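Local coordinates for protein putative efflux transporter (Bacteroides eggerthii, PDB 4L8J) that probably serves as the periplasmic adaptor (membrane-fusion) component of a bacterial efflux pump, at residues V15-V20 with K254-P259; V20-F25 with R242-I247; R163-K168 with I219-A224; F169-D174 with I215-I220; T185-F190 with V197-L202. One frame throughout, in Å; residues are numbered along the deposited sequence.

Interaction 1: V15-V20 with K254-P259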
# COMPACT_ATOMS: atom_id res chain seq x y z
N VAL A 15 1.59 13.75 16.62
CA VAL A 15 2.18 13.37 15.32
C VAL A 15 3.11 12.16 15.61
O VAL A 15 3.89 12.21 16.56
CB VAL A 15 2.95 14.56 14.68
CG1 VAL A 15 3.66 14.14 13.38
CG2 VAL A 15 2.01 15.74 14.41
N SER A 16 2.98 11.08 14.83
CA SER A 16 3.80 9.88 15.04
C SER A 16 4.60 9.54 13.77
O SER A 16 4.16 9.81 12.65
CB SER A 16 2.94 8.70 15.50
OG SER A 16 2.02 8.27 14.50
N SER A 17 5.81 9.02 13.97
CA SER A 17 6.68 8.59 12.88
C SER A 17 6.07 7.32 12.30
O SER A 17 5.66 6.44 13.06
CB SER A 17 8.09 8.35 13.41
OG SER A 17 8.93 7.98 12.33
N GLN A 18 5.94 7.23 10.98
CA GLN A 18 5.30 6.07 10.34
C GLN A 18 5.77 4.69 10.86
O GLN A 18 4.94 3.84 11.19
CB GLN A 18 5.53 6.13 8.82
CG GLN A 18 5.02 4.92 8.06
CD GLN A 18 5.48 4.92 6.64
OE1 GLN A 18 6.58 5.40 6.30
NE2 GLN A 18 4.63 4.42 5.77
N SER A 19 7.09 4.48 10.94
CA SER A 19 7.62 3.15 11.24
C SER A 19 8.04 2.92 12.70
O SER A 19 8.62 1.86 12.98
CB SER A 19 8.82 2.87 10.33
OG SER A 19 9.87 3.77 10.62
N VAL A 20 7.82 3.89 13.58
CA VAL A 20 8.17 3.74 15.00
C VAL A 20 6.95 3.12 15.70
O VAL A 20 5.88 3.71 15.71
CB VAL A 20 8.63 5.08 15.65
CG1 VAL A 20 8.80 4.94 17.18
CG2 VAL A 20 9.94 5.55 15.03
N LYS A 254 11.56 10.18 5.98
CA LYS A 254 10.66 9.85 7.08
C LYS A 254 9.28 10.51 6.89
O LYS A 254 9.20 11.70 6.60
CB LYS A 254 11.26 10.28 8.43
CG LYS A 254 12.71 9.85 8.66
CD LYS A 254 12.91 8.35 8.74
CE LYS A 254 14.38 8.01 8.93
NZ LYS A 254 14.60 6.53 8.92
N LEU A 255 8.21 9.69 6.98
CA LEU A 255 6.84 10.12 6.86
C LEU A 255 6.18 10.15 8.24
O LEU A 255 6.47 9.27 9.05
CB LEU A 255 6.04 9.23 5.90
CG LEU A 255 6.59 9.08 4.46
CD1 LEU A 255 5.65 8.29 3.65
CD2 LEU A 255 6.83 10.42 3.79
N MSE A 256 5.28 11.14 8.48
CA MSE A 256 4.54 11.31 9.73
C MSE A 256 3.10 10.93 9.53
O MSE A 256 2.55 11.15 8.43
CB MSE A 256 4.59 12.78 10.23
CG MSE A 256 5.99 13.37 10.39
SE MSE A 256 6.91 12.53 11.88
CE MSE A 256 8.58 11.98 10.89
N ASN A 257 2.48 10.35 10.55
CA ASN A 257 1.05 10.05 10.55
C ASN A 257 0.27 11.17 11.18
O ASN A 257 0.60 11.60 12.30
CB ASN A 257 0.71 8.79 11.36
CG ASN A 257 1.25 7.49 10.87
OD1 ASN A 257 1.02 7.11 9.73
ND2 ASN A 257 1.82 6.71 11.80
N VAL A 258 -0.83 11.55 10.52
CA VAL A 258 -1.84 12.44 11.09
C VAL A 258 -3.21 11.94 10.64
O VAL A 258 -3.33 11.56 9.48
CB VAL A 258 -1.69 13.97 10.80
CG1 VAL A 258 -0.38 14.53 11.34
CG2 VAL A 258 -1.88 14.32 9.33
N PRO A 259 -4.27 12.03 11.47
CA PRO A 259 -5.61 11.68 10.96
C PRO A 259 -6.02 12.59 9.80
O PRO A 259 -5.60 13.76 9.73
CB PRO A 259 -6.52 11.93 12.18
CG PRO A 259 -5.61 11.69 13.37
CD PRO A 259 -4.33 12.40 12.89
O HOH W 1 8.68 6.86 7.23
O HOH W 2 12.37 5.20 9.88

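Interaction 2: V20-F25 with R242-I247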
# COMPACT_ATOMS: atom_id res chain seq x y z
N VAL A 20 7.82 3.89 13.58
CA VAL A 20 8.17 3.74 15.00
C VAL A 20 6.95 3.12 15.70
O VAL A 20 5.88 3.71 15.71
CB VAL A 20 8.63 5.08 15.65
CG1 VAL A 20 8.80 4.94 17.18
CG2 VAL A 20 9.94 5.55 15.03
N ILE A 21 7.12 1.91 16.25
CA ILE A 21 6.07 1.22 16.98
C ILE A 21 6.23 1.52 18.47
O ILE A 21 7.32 1.41 19.01
CB ILE A 21 6.08 -0.31 16.71
CG1 ILE A 21 6.09 -0.65 15.19
CG2 ILE A 21 4.94 -1.04 17.50
CD1 ILE A 21 4.89 -0.14 14.36
N LEU A 22 5.13 1.91 19.12
CA LEU A 22 5.12 2.21 20.55
C LEU A 22 4.23 1.22 21.28
O LEU A 22 3.14 0.93 20.79
CB LEU A 22 4.61 3.64 20.79
CG LEU A 22 5.29 4.79 20.04
CD1 LEU A 22 4.51 6.08 20.27
CD2 LEU A 22 6.72 4.99 20.51
N LYS A 23 4.70 0.68 22.41
CA LYS A 23 3.92 -0.22 23.26
C LYS A 23 4.12 0.14 24.68
O LYS A 23 5.25 0.45 25.08
CB LYS A 23 4.30 -1.72 23.04
CG LYS A 23 4.07 -2.25 21.63
CD LYS A 23 2.57 -2.47 21.31
CE LYS A 23 2.41 -2.86 19.86
NZ LYS A 23 0.99 -2.94 19.46
N ASP A 24 3.05 0.05 25.47
CA ASP A 24 3.09 0.31 26.90
C ASP A 24 2.87 -0.98 27.65
O ASP A 24 2.00 -1.78 27.29
CB ASP A 24 2.05 1.36 27.29
CG ASP A 24 2.37 2.75 26.76
OD1 ASP A 24 3.47 3.26 27.05
OD2 ASP A 24 1.52 3.32 26.09
N PHE A 25 3.69 -1.20 28.67
CA PHE A 25 3.62 -2.37 29.55
C PHE A 25 3.63 -1.92 30.97
O PHE A 25 4.25 -0.90 31.29
CB PHE A 25 4.81 -3.33 29.31
CG PHE A 25 4.98 -3.73 27.86
CD1 PHE A 25 4.13 -4.65 27.27
CD2 PHE A 25 5.98 -3.16 27.08
CE1 PHE A 25 4.25 -4.98 25.92
CE2 PHE A 25 6.13 -3.51 25.74
CZ PHE A 25 5.27 -4.43 25.17
N ARG A 242 7.33 2.26 28.48
CA ARG A 242 7.05 2.58 27.08
C ARG A 242 8.22 2.04 26.25
O ARG A 242 9.36 2.44 26.47
CB ARG A 242 6.85 4.11 26.91
CG ARG A 242 7.02 4.70 25.49
CD ARG A 242 5.94 4.36 24.48
NE ARG A 242 4.57 4.62 24.93
CZ ARG A 242 3.87 5.73 24.70
NH1 ARG A 242 4.43 6.76 24.07
NH2 ARG A 242 2.61 5.82 25.09
N LEU A 243 7.94 1.06 25.39
CA LEU A 243 8.91 0.49 24.45
C LEU A 243 8.74 1.18 23.11
O LEU A 243 7.61 1.20 22.62
CB LEU A 243 8.71 -1.05 24.30
CG LEU A 243 9.48 -1.77 23.15
CD1 LEU A 243 10.95 -1.87 23.46
CD2 LEU A 243 8.92 -3.17 22.91
N ALA A 244 9.81 1.77 22.52
CA ALA A 244 9.78 2.43 21.19
C ALA A 244 10.78 1.74 20.27
O ALA A 244 11.97 1.64 20.59
CB ALA A 244 10.10 3.92 21.27
N SER A 245 10.25 1.19 19.17
CA SER A 245 11.06 0.45 18.22
C SER A 245 10.85 0.95 16.80
O SER A 245 9.73 0.86 16.28
CB SER A 245 10.70 -1.04 18.28
OG SER A 245 10.78 -1.60 19.58
N ASP A 246 11.93 1.39 16.14
CA ASP A 246 11.83 1.75 14.73
C ASP A 246 12.01 0.45 13.94
O ASP A 246 13.11 -0.09 13.90
CB ASP A 246 12.82 2.85 14.31
CG ASP A 246 12.57 3.40 12.91
OD1 ASP A 246 11.87 2.74 12.12
OD2 ASP A 246 13.10 4.49 12.60
N ILE A 247 10.92 -0.09 13.38
CA ILE A 247 10.98 -1.34 12.63
C ILE A 247 11.39 -1.14 11.15
O ILE A 247 11.50 -2.12 10.42
CB ILE A 247 9.67 -2.16 12.72
CG1 ILE A 247 8.46 -1.42 12.10
CG2 ILE A 247 9.41 -2.63 14.18
CD1 ILE A 247 7.30 -2.41 11.85

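Interaction 3: R163-K168 with I219-A224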
# COMPACT_ATOMS: atom_id res chain seq x y z
N ARG A 163 22.55 0.41 44.14
CA ARG A 163 23.28 0.73 42.92
C ARG A 163 22.38 0.67 41.67
O ARG A 163 22.54 1.50 40.77
CB ARG A 163 24.49 -0.22 42.73
N LYS A 164 21.43 -0.30 41.63
CA LYS A 164 20.59 -0.51 40.46
C LYS A 164 19.11 -0.51 40.77
O LYS A 164 18.65 -1.22 41.67
CB LYS A 164 20.95 -1.85 39.80
CG LYS A 164 22.33 -1.88 39.17
CD LYS A 164 22.68 -3.28 38.67
CE LYS A 164 24.09 -3.35 38.14
NZ LYS A 164 24.50 -4.77 37.92
N LEU A 165 18.34 0.21 39.97
CA LEU A 165 16.90 0.12 40.14
C LEU A 165 16.36 -0.75 39.00
O LEU A 165 16.28 -0.29 37.86
CB LEU A 165 16.21 1.48 40.22
CG LEU A 165 14.84 1.34 40.86
CD1 LEU A 165 14.72 2.16 42.07
CD2 LEU A 165 13.73 1.44 39.88
N ARG A 166 16.06 -2.00 39.32
CA ARG A 166 15.56 -3.02 38.40
C ARG A 166 14.05 -3.03 38.36
O ARG A 166 13.38 -2.94 39.39
CB ARG A 166 16.06 -4.41 38.79
CG ARG A 166 17.45 -4.71 38.36
CD ARG A 166 17.80 -6.12 38.78
NE ARG A 166 19.19 -6.42 38.47
CZ ARG A 166 20.22 -6.15 39.25
NH1 ARG A 166 20.04 -5.57 40.44
NH2 ARG A 166 21.45 -6.47 38.87
N ILE A 167 13.52 -3.14 37.14
CA ILE A 167 12.10 -3.19 36.84
C ILE A 167 11.87 -4.43 36.01
O ILE A 167 12.55 -4.62 35.00
CB ILE A 167 11.64 -1.90 36.13
CG1 ILE A 167 11.65 -0.70 37.10
CG2 ILE A 167 10.25 -2.07 35.44
CD1 ILE A 167 11.81 0.57 36.49
N LYS A 168 10.89 -5.25 36.43
CA LYS A 168 10.52 -6.45 35.70
C LYS A 168 9.13 -6.27 35.09
O LYS A 168 8.27 -5.63 35.66
CB LYS A 168 10.60 -7.70 36.62
CG LYS A 168 10.02 -9.03 36.05
CD LYS A 168 10.77 -9.63 34.83
N ILE A 219 14.80 -4.39 33.12
CA ILE A 219 15.39 -3.15 32.68
C ILE A 219 15.97 -2.45 33.93
O ILE A 219 15.57 -2.77 35.05
CB ILE A 219 14.42 -2.25 31.88
CG1 ILE A 219 13.17 -1.85 32.72
CG2 ILE A 219 14.04 -2.88 30.53
CD1 ILE A 219 12.29 -0.73 32.07
N ILE A 220 16.92 -1.52 33.73
CA ILE A 220 17.54 -0.75 34.81
C ILE A 220 17.44 0.74 34.47
O ILE A 220 17.68 1.14 33.33
CB ILE A 220 19.00 -1.19 35.10
CG1 ILE A 220 19.05 -2.66 35.52
CG2 ILE A 220 19.66 -0.30 36.19
CD1 ILE A 220 20.41 -3.27 35.35
N ILE A 221 17.06 1.55 35.46
CA ILE A 221 16.98 3.01 35.28
C ILE A 221 18.40 3.52 35.01
O ILE A 221 19.36 3.17 35.73
CB ILE A 221 16.31 3.70 36.49
CG1 ILE A 221 14.85 3.20 36.70
CG2 ILE A 221 16.38 5.23 36.36
CD1 ILE A 221 13.82 3.68 35.66
N ASP A 222 18.53 4.28 33.91
CA ASP A 222 19.78 4.83 33.43
C ASP A 222 19.51 6.25 32.98
O ASP A 222 19.33 6.53 31.79
CB ASP A 222 20.32 3.95 32.29
CG ASP A 222 21.75 4.25 31.90
OD1 ASP A 222 22.35 5.16 32.50
OD2 ASP A 222 22.28 3.54 31.01
N ASP A 223 19.37 7.13 33.97
CA ASP A 223 19.00 8.52 33.74
C ASP A 223 19.56 9.39 34.85
O ASP A 223 19.32 9.11 36.03
CB ASP A 223 17.45 8.64 33.68
CG ASP A 223 16.95 9.91 33.04
OD1 ASP A 223 17.44 11.00 33.41
OD2 ASP A 223 16.01 9.83 32.22
N ALA A 224 20.31 10.44 34.48
CA ALA A 224 20.93 11.38 35.42
C ALA A 224 19.88 12.06 36.33
O ALA A 224 20.16 12.28 37.52
CB ALA A 224 21.72 12.44 34.66
O HOH W 3 19.55 2.30 38.37

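Interaction 4: F169-D174 with I215-I220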
# COMPACT_ATOMS: atom_id res chain seq x y z
N PHE A 169 8.95 -6.79 33.89
CA PHE A 169 7.67 -6.81 33.18
C PHE A 169 7.71 -7.96 32.22
O PHE A 169 8.78 -8.52 31.98
CB PHE A 169 7.34 -5.48 32.48
CG PHE A 169 8.33 -5.04 31.44
CD1 PHE A 169 9.58 -4.54 31.80
CD2 PHE A 169 8.02 -5.11 30.09
CE1 PHE A 169 10.50 -4.12 30.84
CE2 PHE A 169 8.93 -4.66 29.12
CZ PHE A 169 10.17 -4.20 29.50
N THR A 170 6.55 -8.36 31.71
CA THR A 170 6.48 -9.45 30.76
C THR A 170 5.87 -8.93 29.48
O THR A 170 4.85 -8.28 29.46
CB THR A 170 5.72 -10.68 31.32
OG1 THR A 170 6.37 -11.11 32.50
CG2 THR A 170 5.71 -11.84 30.36
N VAL A 171 6.50 -9.27 28.41
CA VAL A 171 6.05 -8.86 27.11
C VAL A 171 5.34 -10.04 26.41
O VAL A 171 5.91 -11.13 26.33
CB VAL A 171 7.27 -8.33 26.32
CG1 VAL A 171 6.97 -8.15 24.83
CG2 VAL A 171 7.73 -7.00 26.92
N PRO A 172 4.15 -9.83 25.82
CA PRO A 172 3.54 -10.89 25.01
C PRO A 172 4.52 -11.44 23.95
O PRO A 172 5.28 -10.67 23.33
CB PRO A 172 2.35 -10.17 24.34
CG PRO A 172 1.99 -9.09 25.28
CD PRO A 172 3.33 -8.60 25.79
N ASP A 173 4.54 -12.76 23.78
CA ASP A 173 5.41 -13.46 22.84
C ASP A 173 5.38 -12.89 21.42
O ASP A 173 6.40 -12.91 20.75
CB ASP A 173 5.06 -14.95 22.78
CG ASP A 173 5.34 -15.65 24.08
OD1 ASP A 173 6.52 -15.94 24.34
OD2 ASP A 173 4.38 -15.90 24.84
N ASP A 174 4.22 -12.42 20.95
CA ASP A 174 4.09 -11.88 19.60
C ASP A 174 4.86 -10.57 19.41
O ASP A 174 5.04 -10.15 18.27
CB ASP A 174 2.61 -11.66 19.24
CG ASP A 174 1.87 -12.93 18.80
OD1 ASP A 174 2.49 -14.03 18.83
OD2 ASP A 174 0.67 -12.83 18.46
N ILE A 215 7.42 -12.99 27.52
CA ILE A 215 8.86 -12.72 27.60
C ILE A 215 9.16 -11.90 28.85
O ILE A 215 8.91 -10.70 28.84
CB ILE A 215 9.40 -12.02 26.31
CG1 ILE A 215 8.99 -12.79 25.04
CG2 ILE A 215 10.95 -11.80 26.37
CD1 ILE A 215 8.86 -11.89 23.84
N PRO A 216 9.69 -12.52 29.93
CA PRO A 216 10.09 -11.72 31.11
C PRO A 216 11.30 -10.87 30.75
O PRO A 216 12.29 -11.36 30.17
CB PRO A 216 10.41 -12.77 32.20
CG PRO A 216 10.14 -14.14 31.59
CD PRO A 216 10.01 -13.96 30.09
N VAL A 217 11.18 -9.57 31.02
CA VAL A 217 12.20 -8.57 30.70
C VAL A 217 12.63 -7.88 31.99
O VAL A 217 11.79 -7.52 32.80
CB VAL A 217 11.68 -7.50 29.68
CG1 VAL A 217 12.79 -6.52 29.30
CG2 VAL A 217 11.09 -8.14 28.41
N THR A 218 13.93 -7.61 32.13
CA THR A 218 14.45 -6.80 33.22
C THR A 218 15.13 -5.58 32.61
O THR A 218 15.92 -5.71 31.68
CB THR A 218 15.38 -7.59 34.16
OG1 THR A 218 14.66 -8.71 34.64
CG2 THR A 218 15.80 -6.77 35.37
N ILE A 219 14.80 -4.39 33.12
CA ILE A 219 15.39 -3.15 32.68
C ILE A 219 15.97 -2.45 33.93
O ILE A 219 15.57 -2.77 35.05
CB ILE A 219 14.42 -2.25 31.88
CG1 ILE A 219 13.17 -1.85 32.72
CG2 ILE A 219 14.04 -2.88 30.53
CD1 ILE A 219 12.29 -0.73 32.07
N ILE A 220 16.92 -1.52 33.73
CA ILE A 220 17.54 -0.75 34.81
C ILE A 220 17.44 0.74 34.47
O ILE A 220 17.68 1.14 33.33
CB ILE A 220 19.00 -1.19 35.10
CG1 ILE A 220 19.05 -2.66 35.52
CG2 ILE A 220 19.66 -0.30 36.19
CD1 ILE A 220 20.41 -3.27 35.35

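Interaction 5: T185-F190 with V197-L202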
# COMPACT_ATOMS: atom_id res chain seq x y z
N THR A 185 14.09 1.46 22.52
CA THR A 185 14.30 2.22 23.76
C THR A 185 13.22 1.89 24.80
O THR A 185 12.14 1.42 24.45
CB THR A 185 14.34 3.75 23.49
OG1 THR A 185 13.07 4.18 23.02
CG2 THR A 185 15.46 4.15 22.50
N PHE A 186 13.51 2.13 26.08
CA PHE A 186 12.61 1.91 27.22
C PHE A 186 12.56 3.17 28.03
O PHE A 186 13.61 3.68 28.43
CB PHE A 186 13.06 0.73 28.12
CG PHE A 186 13.33 -0.57 27.41
CD1 PHE A 186 14.56 -0.81 26.81
CD2 PHE A 186 12.35 -1.55 27.33
CE1 PHE A 186 14.81 -2.02 26.16
CE2 PHE A 186 12.61 -2.77 26.69
CZ PHE A 186 13.83 -2.99 26.10
N LYS A 187 11.35 3.68 28.26
CA LYS A 187 11.12 4.87 29.08
C LYS A 187 10.14 4.50 30.18
O LYS A 187 9.09 3.91 29.89
CB LYS A 187 10.60 6.06 28.24
CG LYS A 187 11.49 6.46 27.05
CD LYS A 187 12.62 7.41 27.42
CE LYS A 187 13.52 7.71 26.24
NZ LYS A 187 14.56 6.67 26.06
N VAL A 188 10.51 4.78 31.44
CA VAL A 188 9.70 4.45 32.62
C VAL A 188 9.03 5.66 33.23
O VAL A 188 9.67 6.68 33.50
CB VAL A 188 10.57 3.73 33.69
CG1 VAL A 188 9.76 3.44 34.97
CG2 VAL A 188 11.15 2.45 33.12
N GLU A 189 7.77 5.49 33.54
CA GLU A 189 6.99 6.45 34.29
C GLU A 189 6.42 5.72 35.52
O GLU A 189 5.65 4.78 35.35
CB GLU A 189 5.89 7.07 33.40
CG GLU A 189 5.23 8.27 34.09
CD GLU A 189 4.00 8.83 33.39
OE1 GLU A 189 3.43 8.14 32.52
OE2 GLU A 189 3.61 9.97 33.73
N PHE A 190 6.87 6.09 36.75
CA PHE A 190 6.38 5.46 37.98
C PHE A 190 4.99 5.98 38.33
O PHE A 190 4.75 7.20 38.22
CB PHE A 190 7.35 5.66 39.16
CG PHE A 190 8.71 5.06 38.94
CD1 PHE A 190 8.94 3.71 39.20
CD2 PHE A 190 9.76 5.83 38.45
CE1 PHE A 190 10.20 3.15 38.99
CE2 PHE A 190 11.02 5.26 38.22
CZ PHE A 190 11.23 3.93 38.50
N VAL A 197 9.31 11.09 33.19
CA VAL A 197 9.72 9.92 32.44
C VAL A 197 11.23 9.75 32.56
O VAL A 197 11.98 10.72 32.42
CB VAL A 197 9.22 10.10 30.98
CG1 VAL A 197 9.87 9.12 30.02
CG2 VAL A 197 7.70 10.02 30.91
N PHE A 198 11.67 8.51 32.85
CA PHE A 198 13.08 8.20 32.98
C PHE A 198 13.54 7.18 31.94
O PHE A 198 12.86 6.18 31.72
CB PHE A 198 13.38 7.64 34.39
CG PHE A 198 13.02 8.57 35.52
CD1 PHE A 198 13.92 9.55 35.95
CD2 PHE A 198 11.79 8.46 36.17
CE1 PHE A 198 13.58 10.40 37.02
CE2 PHE A 198 11.45 9.33 37.21
CZ PHE A 198 12.35 10.28 37.63
N ASN A 199 14.72 7.41 31.36
CA ASN A 199 15.32 6.47 30.44
C ASN A 199 15.75 5.23 31.22
O ASN A 199 16.16 5.31 32.38
CB ASN A 199 16.52 7.11 29.71
CG ASN A 199 17.19 6.17 28.73
OD1 ASN A 199 16.65 5.86 27.65
ND2 ASN A 199 18.34 5.63 29.12
N ALA A 200 15.64 4.09 30.58
CA ALA A 200 16.04 2.84 31.18
C ALA A 200 16.78 2.05 30.16
O ALA A 200 16.56 2.24 28.97
CB ALA A 200 14.80 2.08 31.67
N ARG A 201 17.66 1.16 30.60
CA ARG A 201 18.38 0.33 29.66
C ARG A 201 18.01 -1.13 29.87
O ARG A 201 17.71 -1.55 30.99
CB ARG A 201 19.91 0.54 29.75
CG ARG A 201 20.52 0.16 31.09
CD ARG A 201 22.04 0.07 31.02
NE ARG A 201 22.53 -0.90 32.01
CZ ARG A 201 22.78 -0.61 33.27
NH1 ARG A 201 22.62 0.63 33.72
NH2 ARG A 201 23.19 -1.55 34.11
N LEU A 202 18.15 -1.93 28.82
CA LEU A 202 17.91 -3.36 28.90
C LEU A 202 18.95 -4.04 29.77
O LEU A 202 20.14 -3.86 29.54
CB LEU A 202 17.94 -3.99 27.50
CG LEU A 202 17.70 -5.49 27.44
CD1 LEU A 202 16.29 -5.87 27.99
CD2 LEU A 202 17.88 -5.99 26.03
O HOH W 4 16.47 2.65 26.55

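Interaction 1: V15-V20 with K254-P259
N257 and S16 face each other as an antiparallel hydrogen-bonded pair, and the asparagine side chain can be followed outward along the serine. Its CB lies 3.4 Å from S16 OG. A chi1 of -65° puts CG anti to the carbonyl carbon, still close to the same hydroxyl, and at the tip ND2 donates to S16 OG over 3.1 Å. This bond is nearly straight at 164°, and OG sits in the amide plane of N257, so the N-H points squarely at the oxygen. ND2 also rests against Q18 CA. An alanine here keeps CB but removes the carboxamide, which would probably cost S16 OG its in-plane donor and open a gap beside Q18.

The backbone sets this register: N257 N gives a 2.7 Å bond to S16 O, and M256 CA-H approaches the same oxygen. Strands 8-17 and 256-259 thus form a small two-stranded antiparallel sheet that joins an N-terminal strand to one from the C-terminal part, as in the membrane-proximal domain of RND-type adaptors, to which this region probably corresponds. On its far side strand 256-259 pairs with an antiparallel strand of the second subunit, carrying the sheet across the interface.

M256, present as selenomethionine, lies on the other face, where its CB meets V15 CG1 at 3.6 Å, the two side chains crossing at about a right angle. V15 CG2 also touches V258 CG1. Past the strand, Q18 N closes on L255 O at 2.9 Å. The extended Q18 side chain runs beside L255, and a water donates to Q18 OE1 while accepting from L255 N.

Interaction 2: V20-F25 with R242-I247
The guanidinium of R242 has L22 CB over one face and the D24 carboxylate at its edge. R242 grips the acid side-on: NE reaches D24 OD1 at 2.7 Å and NH2 reaches D24 OD2 at 2.9 Å. The two planes stand 41° apart, so the grip is twisted. OD2 is met through its syn lone pair, whereas NE comes to OD1 from above the carboxylate plane. Bends at chi2 and chi3 carry the arginine across to the neighbouring strand, where the acid lies. An alanine in place of R242 removes the chain beyond CB, which would probably leave the D24 charge without its mate, although N240 ND2 would still donate to OD1, and would bare that side of L22. The other flat group, the F25 ring, turns an edge to L243: L243 CB lies near the ring plane, 3.8 Å from F25 CE2.

Strands 20-29 and 238-246 are the first and last strands in the order of a six-stranded antiparallel beta barrel, and their pairing closes it. The segment axes run at 163° to each other, 4.5 Å apart at closest approach. I21 with S245 and K23 with L243 are hydrogen-bonded pairs, each exchanging two backbone bonds.

Beside R242 on the D24 face, L22 CD2 packs on A244 CB at 3.6 Å. On the opposite face, that of I21 and K23, I21 CG1 meets I247 CD1 at 4.0 Å. Helix 176-180 lies against this second face, with L178 touching I21, K23, L243 and I247, while its carbonyl oxygen receives a hydrogen bond from S245 OG.

Interaction 3: R163-K168 with I219-A224
Paired antiparallel, I167 and I219 exchange two backbone hydrogen bonds, while the axes of 166-168 and 219-221 run at 142° to each other and approach to 4.8 Å. Such strong twist suits the small closed barrel of six antiparallel strands in which 166-171 and 215-221 are neighbours. The I167 N to I219 O bond is 3.0 Å and its reciprocal 2.9 Å, and two residues further along, I221 N donates to L165 O. R166 and I220 form the non-hydrogen-bonded pair between them.

The side chains divide cleanly by face. Toward the barrel interior, I167 CB packs on I219 CG1 at 3.7 Å. I219 holds CG1 in the crowded position between backbone N and carbonyl carbon (chi1 60°), which turns it against I167. The far end of I167 reaches along to the next inward residue, CD1 meeting I221 CD1 at 3.8 Å. L165 CD2 touches I221 CG1, the two lying side by side. V188 of strand 185-190 covers I167, I219 and I221 from across the barrel.

On the opposite face the aliphatic parts of long polar chains cover I220: R166 CG lies 3.9 Å from I220 CG1, and K164 CD 4.0 Å from I220 CD1. The charged end of R166 continues to a salt bridge with E203 of strand 198-205, on the far side of 215-221. Beyond the last direct backbone bond, a water accepts from L165 N at 2.9 Å and donates to I221 O.

Interaction 4: F169-D174 with I215-I220
I215 N donates to V171 O at 2.7 Å, the shortest polar bond here, and I215 O in turn receives V171 N, though from 39° above the carbonyl plane. With the F169-V217 pair, also doubly bonded, this continues the antiparallel pairing of strands 166-171 and 215-221 in the beta barrel. P216, lacking an N-H, occupies the non-hydrogen-bonded position opposite T170.

Inside, V217 lies under the F169 ring in a CH-pi contact: its CB is 3.9 Å from the ring centroid and 20° off the normal, displaced toward the rim at CZ. The phenylalanine CG stands between backbone N and carbonyl carbon (chi1 60°), directed toward the partner strand, with V217 meeting one ring face. V217 CG1 approaches F169 CZ to 3.5 Å, and its other branch, CG2, packs on V171 CG2 at 3.8 Å. I219 CG2 comes to the ring edge beside CE1. Helix 176-180 packs against this end, L179 touching V171, I215 and V217.

Beyond the strand the chain turns at P172 into a 3-10 segment, where D173 OD2 accepts from G214 N. The tip of I215 tucks into this turn, CD1 lying 3.8 Å from P172 O and 3.9 Å from D173 CA.

Interaction 5: T185-F190 with V197-L202
V197 CG1 comes first, meeting K187 CB at 3.6 Å with the two side chains at about a right angle. V197 CA-H also approaches V188 O, the oxygen that accepts F198 N.

F198 pairs with V188 through two backbone bonds, V188 N to F198 O being 2.7 Å and almost straight at 175°. The F198 and F190 side chains cross at about a right angle, and F198 CD2 lies at the F190 edge, 3.9 Å from F190 CE2. V188 CG1 sits over the centre of one F190 face. Y231 and F226 meet F198 edge-to-face, making an aromatic cluster at this end of the hairpin.

N199 turns to the other face beside K187. Its CG is anti to the backbone N (chi1 -180°), and OD1 takes K187 NZ at 2.7 Å on a lone pair in the carbonyl plane; the lysine has two deposited conformers, and this bond belongs to one of them. N199 ND2 is held separately, by D222 O.

A200 returns inward, its CB against V188 CG2 at 3.9 Å. Its N reaches F186 O by a bond bent to 145°, and a water accepts from F186 N. L202 CB then touches F186 CE1 at 3.9 Å.

The hairpin of 185-190 and 198-205 is part of the six-stranded barrel. Strand 238-246 borders 185-190, and 215-221 borders 198-205. From across the interior, F169 packs on F186, and I167 on V188 and F190.

How the interactions relate
Interactions 2 to 5 belong to one six-stranded antiparallel barrel, ordered 20-29, 166-171, 215-221, 198-205, 185-190, 238-246. Interactions 3 and 4 are successive parts of one strand pair, centres about 15 Å apart, sharing I219 and I220. Interaction 5 lies about 8 Å from interaction 3 and 12 Å from interaction 2, between centres. In interaction 2, F25 packs on F169 of interaction 4. Interaction 1, sharing V20 with interaction 2, lies beyond the barrel, about 30 Å from interaction 3 between centres. Along the chain, interaction 1 encloses 2, which encloses 3 and 4, with 5 innermost. Chain entry and exit thus run side by side from the barrel to the two-stranded sheet at the subunit interface.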